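Local coordinates for protein epidermin leader peptide processing serine protease EpiP (Staphylococcus aureus subsp. aureus, PDB 3QFH) that is probably a subtilisin-like serine endopeptidase that cleaves the leader peptide from the precursor of the lantibiotic epidermin, at residues 25-30 and 45-50; 51-56 and 257-262; 21-26 and 56-61. All coordinates share one frame; numbering follows the deposited sequence.

How the contacts relate
Contacts 1 and 3 lie within the propeptide-like region, whose sheet has the order 43-48, 53-59, 20-27, 73-78. Contact 3 is the direct pairing of 20-27 with 53-59. Contact 1 reaches between 20-27 and 43-48 across the end of the strand between them. Contact 2 joins the turn and strand 51-56 to helix 254-269 of the subtilase part. The centres of contacts 1 and 2 are about 7 Å apart; that of contact 3 is about 13 Å from contact 1 and 14 Å from contact 2. V25 N lies 2.7 Å from A54 O, a probable hydrogen bond linking the strands. One sulfate bridges contacts 1 and 2. The presumed catalytic triad lies in the subtilase part, not in these segments.

Contact 1. Residues 25-30 and 45-50; sequences VEYKNT and VYNIPE. With SO4 (sulfate ion), chain L.
This contact lies at one end of the propeptide sheet, where strand 20-27 runs into helix 30-40 and strand 43-48 turns toward 53-59. The two strands are not neighbours. Strand 53-59 runs between them, and Y27 bridges the gap. Its CG sits in the crowded position between the backbone N and the carbonyl carbon (chi1 53°), which sends the ring toward 45-50. The ring stacks on F33 of helix 30-40. Its hydroxyl end meets the tip of N47 at the ring edge, 2.6 Å from Y27 OH to the modelled N47 OD1. The amide is probably turned over in the model. The two side chains cross almost perpendicularly, with ring and amide planes 48° apart. Y27 OH also comes within 3.6 Å of P49 CA. Beside it T30 brushes the proline, with T30 OG1 4.4 Å from P49 CB.

N29 N-caps helix 30-40 by accepting from T32 N. A sulfate sits at this helix start. T30 N gives SO4 O4 a nearly straight hydrogen bond of 2.7 Å (175°), and T30 OG1 adds a weak one. N29 ND2 is 2.7 Å from SO4 O1. The positive end of the helix dipole probably helps hold the anion, which likely came from the crystallisation liquor. Strand 20-27, helix 30-40, strands 43-48 and 53-59, helix 60-66 and strand 73-78 give the beta-alpha-beta-beta-alpha-beta order of the ferredoxin-like fold of subtilase propeptides.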
loop_
_atom_site.group_PDB
_atom_site.type_symbol
_atom_site.label_atom_id
_atom_site.label_comp_id
_atom_site.label_asym_id
_atom_site.label_seq_id
_atom_site.Cartn_x
_atom_site.Cartn_y
_atom_site.Cartn_z
ATOM N N VAL A 25 11.296 -5.328 18.906
ATOM C CA VAL A 25 11.065 -4.927 20.284
ATOM C C VAL A 25 10.174 -3.708 20.411
ATOM O O VAL A 25 10.399 -2.693 19.741
ATOM C CB VAL A 25 12.420 -4.626 20.999
ATOM C CG1 VAL A 25 12.193 -4.224 22.433
ATOM C CG2 VAL A 25 13.337 -5.856 20.945
ATOM N N GLU A 26 9.160 -3.817 21.272
ATOM C CA GLU A 26 8.288 -2.703 21.569
ATOM C C GLU A 26 8.668 -2.201 22.947
ATOM O O GLU A 26 8.629 -2.946 23.931
ATOM C CB GLU A 26 6.808 -3.102 21.484
ATOM C CG GLU A 26 5.858 -1.928 21.717
ATOM C CD GLU A 26 4.426 -2.196 21.243
ATOM O OE1 GLU A 26 4.135 -3.312 20.730
ATOM O OE2 GLU A 26 3.594 -1.269 21.368
ATOM N N TYR A 27 9.076 -0.944 23.014
ATOM C CA TYR A 27 9.526 -0.355 24.268
ATOM C C TYR A 27 8.541 0.691 24.790
ATOM O O TYR A 27 7.558 1.015 24.134
ATOM C CB TYR A 27 10.955 0.185 24.141
ATOM C CG TYR A 27 11.242 1.148 22.997
ATOM C CD1 TYR A 27 11.152 2.519 23.175
ATOM C CD2 TYR A 27 11.681 0.680 21.769
ATOM C CE1 TYR A 27 11.452 3.400 22.147
ATOM C CE2 TYR A 27 11.973 1.544 20.733
ATOM C CZ TYR A 27 11.862 2.908 20.928
ATOM O OH TYR A 27 12.160 3.779 19.901
ATOM N N LYS A 28 8.788 1.202 25.987
ATOM C CA LYS A 28 7.824 2.107 26.613
ATOM C C LYS A 28 8.147 3.591 26.554
ATOM O O LYS A 28 7.240 4.405 26.506
ATOM C CB LYS A 28 7.601 1.677 28.069
ATOM C CG LYS A 28 7.011 0.272 28.171
ATOM C CD LYS A 28 6.648 -0.138 29.598
ATOM C CE LYS A 28 6.101 -1.570 29.618
ATOM N NZ LYS A 28 5.630 -2.013 30.966
ATOM N N ASN A 29 9.425 3.938 26.533
ATOM C CA ASN A 29 9.829 5.337 26.604
ATOM C C ASN A 29 11.175 5.586 25.925
ATOM O O ASN A 29 12.163 4.910 26.211
ATOM C CB ASN A 29 9.907 5.709 28.091
ATOM C CG ASN A 29 10.329 7.149 28.332
ATOM O OD1 ASN A 29 11.307 7.403 29.037
ATOM N ND2 ASN A 29 9.601 8.094 27.750
ATOM N N THR A 30 11.212 6.565 25.029
ATOM C CA THR A 30 12.438 6.917 24.314
ATOM C C THR A 30 13.640 7.111 25.236
ATOM O O THR A 30 14.669 6.469 25.051
ATOM C CB THR A 30 12.207 8.157 23.426
ATOM O OG1 THR A 30 11.462 7.744 22.273
ATOM C CG2 THR A 30 13.537 8.799 22.967
ATOM N N VAL A 45 19.360 -2.176 15.125
ATOM C CA VAL A 45 19.532 -2.079 13.660
ATOM C C VAL A 45 18.386 -1.317 12.917
ATOM O O VAL A 45 18.451 -1.097 11.714
ATOM C CB VAL A 45 19.753 -3.486 13.035
ATOM C CG1 VAL A 45 21.078 -4.109 13.549
ATOM C CG2 VAL A 45 18.590 -4.391 13.331
ATOM N N TYR A 46 17.334 -0.951 13.643
ATOM C CA TYR A 46 16.223 -0.180 13.069
ATOM C C TYR A 46 15.462 0.408 14.246
ATOM O O TYR A 46 15.404 -0.200 15.311
ATOM C CB TYR A 46 15.306 -1.052 12.223
ATOM C CG TYR A 46 14.647 -0.296 11.086
ATOM C CD1 TYR A 46 15.391 0.063 9.960
ATOM C CD2 TYR A 46 13.292 0.032 11.110
ATOM C CE1 TYR A 46 14.819 0.743 8.904
ATOM C CE2 TYR A 46 12.699 0.723 10.030
ATOM C CZ TYR A 46 13.469 1.069 8.935
ATOM O OH TYR A 46 12.925 1.743 7.857
ATOM N N ASN A 47 14.888 1.582 14.069
ATOM C CA ASN A 47 14.194 2.225 15.169
ATOM C C ASN A 47 13.184 3.215 14.649
ATOM O O ASN A 47 13.453 3.896 13.678
ATOM C CB ASN A 47 15.204 2.924 16.088
ATOM C CG ASN A 47 14.571 3.449 17.384
ATOM O OD1 ASN A 47 13.555 2.941 17.861
ATOM N ND2 ASN A 47 15.192 4.461 17.960
ATOM N N ILE A 48 12.006 3.236 15.282
ATOM C CA ILE A 48 10.923 4.146 14.952
ATOM C C ILE A 48 10.483 4.809 16.278
ATOM O O ILE A 48 9.572 4.315 16.946
ATOM C CB ILE A 48 9.707 3.408 14.343
ATOM C CG1 ILE A 48 10.140 2.386 13.281
ATOM C CG2 ILE A 48 8.730 4.426 13.758
ATOM C CD1 ILE A 48 8.982 1.631 12.624
ATOM N N PRO A 49 11.154 5.898 16.677
ATOM C CA PRO A 49 10.859 6.557 17.965
ATOM C C PRO A 49 9.374 6.878 18.187
ATOM O O PRO A 49 8.859 6.628 19.267
ATOM C CB PRO A 49 11.703 7.840 17.911
ATOM C CG PRO A 49 12.841 7.488 17.030
ATOM C CD PRO A 49 12.280 6.542 15.980
ATOM N N GLU A 50 8.698 7.367 17.153
ATOM C CA GLU A 50 7.274 7.734 17.241
ATOM C C GLU A 50 6.357 6.568 17.606
ATOM O O GLU A 50 5.266 6.784 18.094
ATOM C CB GLU A 50 6.769 8.322 15.908
ATOM C CG GLU A 50 7.435 9.611 15.438
ATOM C CD GLU A 50 8.725 9.412 14.645
ATOM O OE1 GLU A 50 9.281 8.282 14.620
ATOM O OE2 GLU A 50 9.169 10.416 14.029
HETATM S S SO4 L . 8.495 9.349 24.826
HETATM O O1 SO4 L . 9.246 9.997 25.896
HETATM O O2 SO4 L . 7.085 9.298 25.198
HETATM O O3 SO4 L . 8.647 10.099 23.581
HETATM O O4 SO4 L . 9.007 7.999 24.635
#

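Contact 2. Residues 51-56 and 257-262; sequences LHVAQI and YDALQK. With SO4 (sulfate ion), chain L.
The polar link is made by the K262 ammonium group, which donates a 2.9 Å hydrogen bond from NZ to L51 O. The donor stands above the carbonyl plane, 42° out of it. The lysine chain is bent at chi3 (66°), ending at L51 O. The same NZ forms a salt bridge with E26, so it ties the helix to the turn at L51 and to strand 20-27. The apolar contact is V53 on A259. V53 straddles the methyl with both branches, CG2 at 3.9 Å and CG1 at 4.1 Å from A259 CB. L51 packs closely on the helix backbone, with CD1 in van der Waals contact 3.3 Å from A259 O. Its CD2 is 4.2 Å from K262 CB. L51 also touches V221 and A259 touches L214, so the propeptide sheet rests on helices 213-225 and 254-269, as in subtilisin propeptide complexes. H52 and V53 both face I48 in a G1 beta bulge. In the anion site, H52 NE2 gives SO4 O4 a 2.6 Å hydrogen bond at 154°, with the sulfur in the ring plane. K262 NZ, 4.7 Å from H52 ND1, may oppose a second imidazole proton; the sulfate would favour it, and E26 may partly offset the lysine.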
loop_
_atom_site.group_PDB
_atom_site.type_symbol
_atom_site.label_atom_id
_atom_site.label_comp_id
_atom_site.label_asym_id
_atom_site.label_seq_id
_atom_site.Cartn_x
_atom_site.Cartn_y
_atom_site.Cartn_z
ATOM N N LEU A 51 6.773 5.342 17.325
ATOM C CA LEU A 51 5.938 4.172 17.624
ATOM C C LEU A 51 6.495 3.333 18.770
ATOM O O LEU A 51 5.919 2.306 19.132
ATOM C CB LEU A 51 5.858 3.286 16.399
ATOM C CG LEU A 51 5.424 3.966 15.102
ATOM C CD1 LEU A 51 5.255 2.925 14.013
ATOM C CD2 LEU A 51 4.152 4.760 15.291
ATOM N N HIS A 52 7.639 3.739 19.305
ATOM C CA HIS A 52 8.295 2.985 20.367
ATOM C C HIS A 52 8.626 1.544 19.958
ATOM O O HIS A 52 8.428 0.594 20.742
ATOM C CB HIS A 52 7.467 3.024 21.662
ATOM C CG HIS A 52 7.359 4.391 22.258
ATOM N ND1 HIS A 52 6.156 5.016 22.484
ATOM C CD2 HIS A 52 8.316 5.266 22.646
ATOM C CE1 HIS A 52 6.373 6.206 23.016
ATOM N NE2 HIS A 52 7.677 6.380 23.128
ATOM N N VAL A 53 9.138 1.370 18.736
ATOM C CA VAL A 53 9.544 0.043 18.263
ATOM C C VAL A 53 10.946 0.083 17.656
ATOM O O VAL A 53 11.352 1.062 17.022
ATOM C CB VAL A 53 8.531 -0.601 17.275
ATOM C CG1 VAL A 53 7.186 -0.832 17.957
ATOM C CG2 VAL A 53 8.352 0.236 16.015
ATOM N N ALA A 54 11.702 -0.981 17.899
ATOM C CA ALA A 54 13.054 -1.090 17.387
ATOM C C ALA A 54 13.336 -2.519 17.006
ATOM O O ALA A 54 12.638 -3.443 17.429
ATOM C CB ALA A 54 14.066 -0.642 18.420
ATOM N N GLN A 55 14.341 -2.693 16.168
ATOM C CA GLN A 55 14.769 -4.020 15.801
ATOM C C GLN A 55 16.163 -4.111 16.369
ATOM O O GLN A 55 16.973 -3.199 16.206
ATOM C CB GLN A 55 14.764 -4.229 14.298
ATOM C CG GLN A 55 14.836 -5.678 13.914
ATOM C CD GLN A 55 14.779 -5.876 12.410
ATOM O OE1 GLN A 55 15.319 -5.065 11.647
ATOM N NE2 GLN A 55 14.157 -6.977 11.973
ATOM N N ILE A 56 16.433 -5.199 17.055
ATOM C CA ILE A 56 17.707 -5.391 17.703
ATOM C C ILE A 56 18.275 -6.748 17.327
ATOM O O ILE A 56 17.553 -7.746 17.242
ATOM C CB ILE A 56 17.537 -5.283 19.235
ATOM C CG1 ILE A 56 16.881 -3.936 19.592
ATOM C CG2 ILE A 56 18.880 -5.454 19.948
ATOM C CD1 ILE A 56 16.677 -3.722 21.110
ATOM N N TYR A 257 2.703 -6.256 14.270
ATOM C CA TYR A 257 1.279 -5.947 14.171
ATOM C C TYR A 257 1.013 -4.577 14.809
ATOM O O TYR A 257 0.431 -3.676 14.185
ATOM C CB TYR A 257 0.431 -7.033 14.851
ATOM C CG TYR A 257 -1.042 -6.792 14.662
ATOM C CD1 TYR A 257 -1.736 -7.406 13.632
ATOM C CD2 TYR A 257 -1.733 -5.898 15.483
ATOM C CE1 TYR A 257 -3.093 -7.155 13.432
ATOM C CE2 TYR A 257 -3.080 -5.655 15.298
ATOM C CZ TYR A 257 -3.752 -6.285 14.265
ATOM O OH TYR A 257 -5.087 -6.035 14.069
ATOM N N ASP A 258 1.466 -4.431 16.047
ATOM C CA ASP A 258 1.315 -3.188 16.791
ATOM C C ASP A 258 1.973 -2.028 16.086
ATOM O O ASP A 258 1.413 -0.951 16.043
ATOM C CB ASP A 258 1.935 -3.312 18.187
ATOM C CG ASP A 258 1.144 -4.239 19.105
ATOM O OD1 ASP A 258 -0.010 -4.578 18.763
ATOM O OD2 ASP A 258 1.674 -4.614 20.175
ATOM N N ALA A 259 3.174 -2.242 15.562
ATOM C CA ALA A 259 3.911 -1.175 14.888
ATOM C C ALA A 259 3.111 -0.663 13.696
ATOM O O ALA A 259 2.944 0.553 13.523
ATOM C CB ALA A 259 5.274 -1.661 14.427
ATOM N N LEU A 260 2.609 -1.603 12.904
ATOM C CA LEU A 260 1.820 -1.284 11.711
ATOM C C LEU A 260 0.485 -0.582 12.034
ATOM O O LEU A 260 0.158 0.430 11.408
ATOM C CB LEU A 260 1.591 -2.546 10.871
ATOM C CG LEU A 260 0.986 -2.321 9.486
ATOM C CD1 LEU A 260 1.764 -1.227 8.703
ATOM C CD2 LEU A 260 0.960 -3.626 8.713
ATOM N N GLN A 261 -0.281 -1.107 12.991
ATOM C CA GLN A 261 -1.544 -0.469 13.369
ATOM C C GLN A 261 -1.263 0.894 13.996
ATOM O O GLN A 261 -1.994 1.840 13.755
ATOM C CB GLN A 261 -2.357 -1.323 14.353
ATOM C CG GLN A 261 -3.681 -0.680 14.765
ATOM C CD GLN A 261 -4.635 -0.532 13.597
ATOM O OE1 GLN A 261 -5.365 -1.459 13.267
ATOM N NE2 GLN A 261 -4.626 0.636 12.958
ATOM N N LYS A 262 -0.198 1.000 14.792
ATOM C CA LYS A 262 0.144 2.297 15.407
ATOM C C LYS A 262 0.603 3.309 14.356
ATOM O O LYS A 262 0.301 4.482 14.465
ATOM C CB LYS A 262 1.176 2.148 16.534
ATOM C CG LYS A 262 0.603 1.475 17.774
ATOM C CD LYS A 262 1.678 1.046 18.790
ATOM C CE LYS A 262 2.412 2.221 19.428
ATOM N NZ LYS A 262 3.423 1.770 20.458
HETATM S S SO4 L . 8.495 9.349 24.826
HETATM O O1 SO4 L . 9.246 9.997 25.896
HETATM O O2 SO4 L . 7.085 9.298 25.198
HETATM O O3 SO4 L . 8.647 10.099 23.581
HETATM O O4 SO4 L . 9.007 7.999 24.635
#

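Contact 3. Residues 21-26 and 56-61; sequences LYYSVE and IKMTKM
Strands 20-27 and 53-59 pair antiparallel here, in a twisted ladder of four backbone hydrogen bonds. L21 and M58 bond in both directions, as do Y23 and I56. Y22 and K57 form the non-hydrogen-bonded pair between them, and their CA atoms come to 4.5 Å. The bond from L21 N reaches M58 O from above the carbonyl plane. M58 N meets L21 O in the carbonyl plane.

On the face of Y23 and M58, the tyrosine ring sits in the groove between M58 and the start of helix 60-66. M58 CG takes the crowded place between backbone N and carbonyl carbon (chi1 53°), and the chain then runs out extended. The two side chains cross at about a right angle, M58 CG coming to the CD2 side, 3.7 Å from Y23 CD2. M58 O lies at the ring edge in its plane, 3.4 Å from Y23 CE2. The methyl CE of M58 packs at the root of the tyrosine, 3.9 Å from Y23 CB. V25 closes the row: its CG2 lies 4.0 Å from I56 CD1 and 4.2 Å from M58 CE. At the far end of the ring, Y23 OH is 3.4 Å from K60 CG. T59 N-caps that helix through H62 N. Y23 and M58 both touch A63 of the same helix.

On the face of Y22 and K57, the extended lysine chain crosses the tyrosine ring obliquely and sets its CD over one face, 4.0 Å from Y22 CZ. V45 and R158 also touch this tyrosine. Adjacent central strands, with helices packed on one sheet face, are typical of the ferredoxin-like propeptide fold of subtilases.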
loop_
_atom_site.group_PDB
_atom_site.type_symbol
_atom_site.label_atom_id
_atom_site.label_comp_id
_atom_site.label_asym_id
_atom_site.label_seq_id
_atom_site.Cartn_x
_atom_site.Cartn_y
_atom_site.Cartn_z
ATOM N N LEU A 21 20.403 -13.210 16.424
ATOM C CA LEU A 21 19.190 -13.106 15.606
ATOM C C LEU A 21 18.540 -11.734 15.681
ATOM O O LEU A 21 18.823 -10.936 16.575
ATOM C CB LEU A 21 18.166 -14.144 16.057
ATOM C CG LEU A 21 18.630 -15.601 16.148
ATOM C CD1 LEU A 21 17.511 -16.439 16.769
ATOM C CD2 LEU A 21 19.068 -16.160 14.779
ATOM N N TYR A 22 17.640 -11.493 14.736
ATOM C CA TYR A 22 16.907 -10.242 14.649
ATOM C C TYR A 22 15.646 -10.296 15.503
ATOM O O TYR A 22 14.774 -11.142 15.284
ATOM C CB TYR A 22 16.542 -9.936 13.188
ATOM C CG TYR A 22 17.716 -9.440 12.350
ATOM C CD1 TYR A 22 18.601 -10.330 11.727
ATOM C CD2 TYR A 22 17.935 -8.075 12.186
ATOM C CE1 TYR A 22 19.689 -9.849 10.953
ATOM C CE2 TYR A 22 19.012 -7.591 11.433
ATOM C CZ TYR A 22 19.878 -8.471 10.825
ATOM O OH TYR A 22 20.913 -7.953 10.086
ATOM N N TYR A 23 15.563 -9.402 16.487
ATOM C CA TYR A 23 14.376 -9.306 17.336
ATOM C C TYR A 23 13.663 -7.979 17.155
ATOM O O TYR A 23 14.292 -6.911 17.018
ATOM C CB TYR A 23 14.721 -9.500 18.812
ATOM C CG TYR A 23 15.088 -10.920 19.151
ATOM C CD1 TYR A 23 14.099 -11.856 19.478
ATOM C CD2 TYR A 23 16.412 -11.344 19.121
ATOM C CE1 TYR A 23 14.424 -13.174 19.773
ATOM C CE2 TYR A 23 16.749 -12.670 19.412
ATOM C CZ TYR A 23 15.752 -13.576 19.743
ATOM O OH TYR A 23 16.080 -14.880 20.039
ATOM N N SER A 24 12.338 -8.071 17.129
ATOM C CA SER A 24 11.471 -6.906 17.073
ATOM C C SER A 24 11.105 -6.585 18.511
ATOM O O SER A 24 10.665 -7.468 19.257
ATOM C CB SER A 24 10.236 -7.187 16.231
ATOM O OG SER A 24 10.600 -7.364 14.866
ATOM N N VAL A 25 11.296 -5.328 18.906
ATOM C CA VAL A 25 11.065 -4.927 20.284
ATOM C C VAL A 25 10.174 -3.708 20.411
ATOM O O VAL A 25 10.399 -2.693 19.741
ATOM C CB VAL A 25 12.420 -4.626 20.999
ATOM C CG1 VAL A 25 12.193 -4.224 22.433
ATOM C CG2 VAL A 25 13.337 -5.856 20.945
ATOM N N GLU A 26 9.160 -3.817 21.272
ATOM C CA GLU A 26 8.288 -2.703 21.569
ATOM C C GLU A 26 8.668 -2.201 22.947
ATOM O O GLU A 26 8.629 -2.946 23.931
ATOM C CB GLU A 26 6.808 -3.102 21.484
ATOM C CG GLU A 26 5.858 -1.928 21.717
ATOM C CD GLU A 26 4.426 -2.196 21.243
ATOM O OE1 GLU A 26 4.135 -3.312 20.730
ATOM O OE2 GLU A 26 3.594 -1.269 21.368
ATOM N N ILE A 56 16.433 -5.199 17.055
ATOM C CA ILE A 56 17.707 -5.391 17.703
ATOM C C ILE A 56 18.275 -6.748 17.327
ATOM O O ILE A 56 17.553 -7.746 17.242
ATOM C CB ILE A 56 17.537 -5.283 19.235
ATOM C CG1 ILE A 56 16.881 -3.936 19.592
ATOM C CG2 ILE A 56 18.880 -5.454 19.948
ATOM C CD1 ILE A 56 16.677 -3.722 21.110
ATOM N N LYS A 57 19.569 -6.775 17.069
ATOM C CA LYS A 57 20.224 -8.001 16.727
ATOM C C LYS A 57 20.895 -8.460 18.021
ATOM O O LYS A 57 21.723 -7.742 18.587
ATOM C CB LYS A 57 21.225 -7.765 15.591
ATOM C CG LYS A 57 21.663 -9.038 14.921
ATOM C CD LYS A 57 22.582 -8.809 13.720
ATOM C CE LYS A 57 22.954 -10.150 13.090
ATOM N NZ LYS A 57 23.947 -10.035 11.986
ATOM N N MET A 58 20.494 -9.621 18.523
ATOM C CA MET A 58 21.060 -10.147 19.768
ATOM C C MET A 58 20.904 -11.662 19.918
ATOM O O MET A 58 20.123 -12.283 19.203
ATOM C CB MET A 58 20.456 -9.422 20.981
ATOM C CG MET A 58 18.952 -9.399 21.048
ATOM S SD MET A 58 18.317 -8.339 22.401
ATOM C CE MET A 58 16.578 -8.341 22.005
ATOM N N THR A 59 21.676 -12.247 20.838
ATOM C CA THR A 59 21.595 -13.686 21.104
ATOM C C THR A 59 20.261 -13.986 21.756
ATOM O O THR A 59 19.603 -13.078 22.279
ATOM C CB THR A 59 22.726 -14.187 22.051
ATOM O OG1 THR A 59 22.593 -13.569 23.343
ATOM C CG2 THR A 59 24.103 -13.885 21.461
ATOM N N LYS A 60 19.856 -15.252 21.752
ATOM C CA LYS A 60 18.574 -15.600 22.368
ATOM C C LYS A 60 18.671 -15.377 23.883
ATOM O O LYS A 60 17.682 -15.056 24.524
ATOM C CB LYS A 60 18.147 -17.038 22.059
ATOM C CG LYS A 60 16.655 -17.286 22.389
ATOM C CD LYS A 60 16.242 -18.751 22.274
ATOM C CE LYS A 60 16.780 -19.575 23.451
ATOM N NZ LYS A 60 16.320 -20.989 23.391
ATOM N N MET A 61 19.871 -15.538 24.431
ATOM C CA MET A 61 20.118 -15.326 25.858
ATOM C C MET A 61 19.931 -13.858 26.258
ATOM O O MET A 61 19.353 -13.573 27.310
ATOM C CB MET A 61 21.532 -15.784 26.227
ATOM C CG MET A 61 21.754 -17.277 26.086
ATOM S SD MET A 61 20.899 -18.250 27.339
ATOM C CE MET A 61 21.861 -17.860 28.808
#